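Local structure of Low density lipoprotein receptor adapter protein 1 (Rattus norvegicus, 3SO6) at residues A[41-46]-A[103-108]. The protein acts as a clathrin-associated adaptor required for efficient endocytosis of the LDL receptor in polarized cells, gripping the NPXY internalization motif through its phosphotyrosine-binding (PTB) domain. Sequence-based numbering, arbitrary orientation.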
# COMPACT_ATOMS: atom_id res chain seq x y z
N LYS A 41 -21.17 -2.64 -7.11
CA LYS A 41 -20.60 -3.99 -6.93
C LYS A 41 -19.96 -4.12 -5.55
O LYS A 41 -19.28 -3.21 -5.10
CB LYS A 41 -19.45 -4.24 -7.93
CG LYS A 41 -19.79 -4.24 -9.44
CD LYS A 41 -20.92 -5.16 -9.80
CE LYS A 41 -21.40 -4.96 -11.27
N LYS A 42 -20.06 -5.29 -4.95
CA LYS A 42 -19.32 -5.61 -3.73
C LYS A 42 -17.81 -5.64 -4.03
O LYS A 42 -17.40 -6.00 -5.15
CB LYS A 42 -19.77 -6.98 -3.18
CG LYS A 42 -21.22 -6.96 -2.70
CD LYS A 42 -21.47 -5.78 -1.73
CE LYS A 42 -22.88 -5.24 -1.78
NZ LYS A 42 -23.81 -6.02 -0.93
N LEU A 43 -17.02 -5.19 -3.09
CA LEU A 43 -15.58 -5.14 -3.27
C LEU A 43 -14.91 -6.52 -3.23
O LEU A 43 -15.32 -7.37 -2.47
CB LEU A 43 -14.96 -4.24 -2.18
CG LEU A 43 -15.59 -2.81 -2.14
CD1 LEU A 43 -14.96 -2.06 -0.93
CD2 LEU A 43 -15.35 -2.13 -3.47
N GLN A 44 -13.81 -6.66 -3.98
CA GLN A 44 -12.98 -7.91 -3.95
C GLN A 44 -12.28 -8.00 -2.60
O GLN A 44 -11.63 -7.05 -2.18
CB GLN A 44 -11.99 -7.87 -5.12
CG GLN A 44 -11.04 -9.11 -5.20
CD GLN A 44 -9.94 -8.91 -6.17
OE1 GLN A 44 -9.70 -7.79 -6.60
NE2 GLN A 44 -9.21 -9.98 -6.49
N LYS A 45 -12.36 -9.17 -1.95
CA LYS A 45 -11.66 -9.41 -0.71
C LYS A 45 -10.19 -9.72 -1.04
O LYS A 45 -9.90 -10.60 -1.87
CB LYS A 45 -12.30 -10.60 0.08
CG LYS A 45 -13.73 -10.21 0.47
CD LYS A 45 -14.39 -11.23 1.44
CE LYS A 45 -15.79 -10.78 1.95
NZ LYS A 45 -16.74 -10.50 0.79
N VAL A 46 -9.30 -8.93 -0.47
CA VAL A 46 -7.91 -9.13 -0.71
C VAL A 46 -7.15 -9.26 0.59
O VAL A 46 -7.45 -8.51 1.54
CB VAL A 46 -7.35 -7.98 -1.63
CG1 VAL A 46 -5.81 -7.93 -1.75
CG2 VAL A 46 -8.05 -7.98 -3.00
N ALA A 103 -5.92 1.53 -3.00
CA ALA A 103 -6.62 1.79 -1.76
C ALA A 103 -7.44 0.60 -1.30
O ALA A 103 -8.01 -0.12 -2.13
CB ALA A 103 -7.49 3.03 -1.88
N PHE A 104 -7.46 0.41 0.04
CA PHE A 104 -8.10 -0.72 0.64
C PHE A 104 -8.99 -0.24 1.77
O PHE A 104 -8.62 0.63 2.59
CB PHE A 104 -7.04 -1.68 1.24
CG PHE A 104 -6.05 -2.14 0.19
CD1 PHE A 104 -4.99 -1.32 -0.20
CD2 PHE A 104 -6.24 -3.41 -0.47
CE1 PHE A 104 -4.13 -1.77 -1.24
CE2 PHE A 104 -5.37 -3.82 -1.48
CZ PHE A 104 -4.34 -2.96 -1.86
N LEU A 105 -10.18 -0.82 1.85
CA LEU A 105 -11.14 -0.47 2.88
C LEU A 105 -10.98 -1.48 4.05
O LEU A 105 -10.96 -2.72 3.84
CB LEU A 105 -12.55 -0.61 2.33
CG LEU A 105 -13.63 -0.25 3.34
CD1 LEU A 105 -13.72 1.24 3.66
CD2 LEU A 105 -15.01 -0.60 2.72
N CYS A 106 -10.81 -0.91 5.25
CA CYS A 106 -10.67 -1.68 6.48
C CYS A 106 -12.02 -1.61 7.18
O CYS A 106 -12.85 -0.73 6.94
CB CYS A 106 -9.55 -1.09 7.35
SG CYS A 106 -7.97 -0.96 6.43
N THR A 107 -12.20 -2.46 8.17
CA THR A 107 -13.42 -2.37 9.00
C THR A 107 -13.51 -1.15 9.87
O THR A 107 -14.65 -0.66 10.18
CB THR A 107 -13.61 -3.65 9.87
OG1 THR A 107 -12.36 -3.88 10.55
CG2 THR A 107 -13.80 -4.83 8.96
N LYS A 108 -12.37 -0.67 10.33
CA LYS A 108 -12.31 0.37 11.35
C LYS A 108 -11.07 1.25 11.11
O LYS A 108 -10.09 0.77 10.53
CB LYS A 108 -12.13 -0.29 12.75
CG LYS A 108 -13.41 -1.09 13.25
CD LYS A 108 -13.21 -1.51 14.70
CE LYS A 108 -14.01 -2.80 15.09
NZ LYS A 108 -14.03 -2.96 16.59
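Leu43, with CG anti to its carbonyl carbon (chi1 -55°), and Leu105, with CG anti to its backbone N (chi1 -179°), each extend a methyl across the antiparallel sheet of this PTB domain, a member of the PH-like superfold. Strands 44-51 and 99-105 are second neighbours there, both paired with strand 4-16, which lies between them. Their backbones therefore stay well apart: the CA atoms of Leu43 and Leu105 are 8.9 Å from each other, and the segments 41-46 and 103-108 meet only through side chains that reach over strand 4-16. Leu43 and Leu105, the latter at the last residue of its strand, cross at about a right angle and meet methyl to methyl, CD1 of Leu43 lying 3.9 Å from CD2 of Leu105. Leu43 also leans on Leu11 of the intervening strand. The second pair is buried. The CB of Phe104 does not point at segment 41-46, but its ring comes nearer to it, and the side chains of Phe104 and Val46 cross obliquely. The ring also meets Tyr10, whose plane is inclined at about 45° to it, Leu8 of the same strand, and Phe87 and Tyr89 of strand 86-92. Val46 itself packs on Tyr10 and on Ile66 of strand 65-70. Its CG1 reaches the ring edge close to the ring plane, 4.1 Å from CE2 of Phe104.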